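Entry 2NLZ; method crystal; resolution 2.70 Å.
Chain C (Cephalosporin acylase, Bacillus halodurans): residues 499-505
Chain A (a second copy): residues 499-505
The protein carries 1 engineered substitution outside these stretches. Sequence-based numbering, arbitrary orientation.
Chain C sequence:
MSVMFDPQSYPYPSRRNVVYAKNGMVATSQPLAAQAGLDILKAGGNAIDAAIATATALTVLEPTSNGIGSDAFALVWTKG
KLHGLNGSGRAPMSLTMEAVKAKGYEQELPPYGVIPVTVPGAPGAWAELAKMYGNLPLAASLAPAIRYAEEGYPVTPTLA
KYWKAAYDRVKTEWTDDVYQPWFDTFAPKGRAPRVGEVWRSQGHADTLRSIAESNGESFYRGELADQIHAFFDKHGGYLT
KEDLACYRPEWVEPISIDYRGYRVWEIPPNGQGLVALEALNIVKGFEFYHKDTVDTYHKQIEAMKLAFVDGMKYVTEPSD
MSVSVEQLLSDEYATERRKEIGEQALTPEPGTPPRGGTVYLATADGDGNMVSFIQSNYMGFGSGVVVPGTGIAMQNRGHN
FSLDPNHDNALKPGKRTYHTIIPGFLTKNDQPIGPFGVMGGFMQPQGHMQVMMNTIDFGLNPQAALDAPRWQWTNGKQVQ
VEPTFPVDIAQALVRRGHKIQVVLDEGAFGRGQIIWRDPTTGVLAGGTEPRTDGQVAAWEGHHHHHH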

# COMPACT_ATOMS: atom_id res chain seq x y z
N LYS C 499 2.78 15.09 19.03
CA LYS C 499 3.78 14.08 19.30
C LYS C 499 3.19 12.73 18.87
O LYS C 499 2.74 11.94 19.70
CB LYS C 499 4.18 14.07 20.79
CG LYS C 499 4.84 15.35 21.32
CD LYS C 499 6.34 15.41 21.01
CE LYS C 499 6.96 16.76 21.40
NZ LYS C 499 6.53 17.87 20.49
N ILE C 500 3.19 12.49 17.56
CA ILE C 500 2.61 11.29 16.98
C ILE C 500 3.50 10.08 17.17
O ILE C 500 4.70 10.15 16.86
CB ILE C 500 2.35 11.46 15.45
CG1 ILE C 500 1.35 12.59 15.18
CG2 ILE C 500 1.86 10.15 14.84
CD1 ILE C 500 -0.08 12.28 15.58
N GLN C 501 2.94 8.98 17.66
CA GLN C 501 3.67 7.73 17.75
C GLN C 501 2.89 6.61 17.08
O GLN C 501 1.74 6.34 17.44
CB GLN C 501 3.98 7.38 19.20
CG GLN C 501 4.85 6.14 19.35
CD GLN C 501 4.79 5.53 20.75
OE1 GLN C 501 5.58 4.63 21.08
NE2 GLN C 501 3.85 6.00 21.58
N VAL C 502 3.52 5.96 16.11
CA VAL C 502 2.95 4.77 15.49
C VAL C 502 3.11 3.61 16.47
O VAL C 502 4.22 3.28 16.91
CB VAL C 502 3.59 4.45 14.11
CG1 VAL C 502 3.01 3.17 13.51
CG2 VAL C 502 3.40 5.61 13.14
N VAL C 503 1.98 3.00 16.82
CA VAL C 503 1.96 1.89 17.78
C VAL C 503 1.67 0.55 17.11
O VAL C 503 0.67 0.38 16.42
CB VAL C 503 0.94 2.15 18.90
CG1 VAL C 503 0.82 0.94 19.80
CG2 VAL C 503 1.35 3.38 19.69
N LEU C 504 2.58 -0.39 17.32
CA LEU C 504 2.55 -1.65 16.62
C LEU C 504 1.66 -2.68 17.32
O LEU C 504 1.21 -3.64 16.70
CB LEU C 504 3.98 -2.17 16.50
CG LEU C 504 4.39 -2.92 15.24
CD1 LEU C 504 3.89 -2.25 13.97
CD2 LEU C 504 5.88 -2.98 15.22
N ASP C 505 1.42 -2.47 18.61
CA ASP C 505 0.58 -3.34 19.44
C ASP C 505 -0.78 -3.65 18.83
O ASP C 505 -1.54 -2.74 18.49
CB ASP C 505 0.35 -2.69 20.80
CG ASP C 505 1.42 -3.03 21.79
OD1 ASP C 505 1.57 -4.23 22.12
OD2 ASP C 505 2.10 -2.10 22.25
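Chain A (499-505) KIQVVLD

Chain A lies on chain C in a roughly antiparallel sense: the vectors from CA of residue 500 to CA of residue 504 in the two copies are 150° apart. In each copy residues 499–502 form a strand, and the extended backbone continues through Val503, whose phi/psi is -110/124 in chain A, before Leu504(A) turns to -86/-21. No hydrogen bond links the two stretches directly, so the pairing is one of side chains rather than of a continuous sheet.

The register is centred on Val502. CA of Val502(A) and CA of Val502(C) are 5.8 Å apart, and both CA-to-CB bonds point toward the partner stretch. CB of Val502(A) rests 3.7 Å from CG1 of Val502(C), with chi1 t in both copies. These two valines have the largest covered areas, 76 Å² in chain A and 78 Å² in chain C, out of 379 Å² buried in total.

Leu504 ranks next and extends the apolar contact to both sides of the valine pair. Leu504(A), covered over 62 Å², brings CD2 to 3.4 Å from CG2 of Ile500(C) and CD1 to 3.9 Å from CG2 of Val502(C). The reciprocal set is nearly identical: CD2 of Leu504(C) lies 3.6 Å from CG2 of Ile500(A), and CD1 of Leu504(C) lies 3.9 Å from CG2 of Val502(A). Such matching distances indicate an approximate twofold relation. In both leucines chi1 falls between wells, at -143° in chain A and -144° in chain C, with chi2 p.

Val503 points away in both chains and loses no area, as expected from the alternation of an extended backbone. One water bridges the chains, accepting from N of Leu504(A) at 3.0 Å and donating a weak bond to O of Ile500(C) at 3.5 Å.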

# COMPACT_ATOMS: atom_id res chain seq x y z
N LYS A 499 12.03 -5.33 20.77
CA LYS A 499 11.25 -4.16 21.10
C LYS A 499 11.23 -3.25 19.88
O LYS A 499 11.97 -2.27 19.82
CB LYS A 499 11.83 -3.43 22.32
CG LYS A 499 11.85 -4.24 23.62
CD LYS A 499 10.53 -4.17 24.38
CE LYS A 499 10.51 -5.13 25.57
NZ LYS A 499 10.47 -6.55 25.14
N ILE A 500 10.38 -3.59 18.91
CA ILE A 500 10.26 -2.83 17.67
C ILE A 500 9.48 -1.53 17.89
O ILE A 500 8.44 -1.54 18.55
CB ILE A 500 9.60 -3.67 16.53
CG1 ILE A 500 10.39 -4.95 16.26
CG2 ILE A 500 9.48 -2.89 15.23
CD1 ILE A 500 11.67 -4.76 15.45
N GLN A 501 10.01 -0.42 17.35
CA GLN A 501 9.30 0.87 17.31
C GLN A 501 9.32 1.49 15.90
O GLN A 501 10.38 1.78 15.34
CB GLN A 501 9.90 1.86 18.31
CG GLN A 501 9.14 3.17 18.39
CD GLN A 501 9.94 4.28 19.05
OE1 GLN A 501 9.39 5.32 19.40
NE2 GLN A 501 11.24 4.06 19.22
N VAL A 502 8.14 1.70 15.34
CA VAL A 502 8.02 2.40 14.08
C VAL A 502 8.30 3.88 14.33
O VAL A 502 7.65 4.50 15.19
CB VAL A 502 6.62 2.22 13.46
CG1 VAL A 502 6.50 2.98 12.17
CG2 VAL A 502 6.33 0.75 13.22
N VAL A 503 9.28 4.43 13.62
CA VAL A 503 9.70 5.82 13.81
C VAL A 503 9.29 6.66 12.62
O VAL A 503 9.66 6.36 11.48
CB VAL A 503 11.22 5.95 14.03
CG1 VAL A 503 11.63 7.41 14.02
CG2 VAL A 503 11.61 5.33 15.34
N LEU A 504 8.55 7.73 12.91
CA LEU A 504 7.94 8.57 11.90
C LEU A 504 8.88 9.66 11.40
O LEU A 504 8.68 10.21 10.31
CB LEU A 504 6.68 9.19 12.48
CG LEU A 504 5.46 9.38 11.60
CD1 LEU A 504 5.17 8.14 10.79
CD2 LEU A 504 4.31 9.69 12.49
N ASP A 505 9.90 9.98 12.20
CA ASP A 505 10.92 11.00 11.87
C ASP A 505 11.53 10.80 10.50
O ASP A 505 12.04 9.73 10.17
CB ASP A 505 12.05 11.00 12.90
CG ASP A 505 11.76 11.88 14.10
OD1 ASP A 505 11.68 13.12 13.92
OD2 ASP A 505 11.64 11.34 15.22
O HOH W 1 7.07 8.04 15.49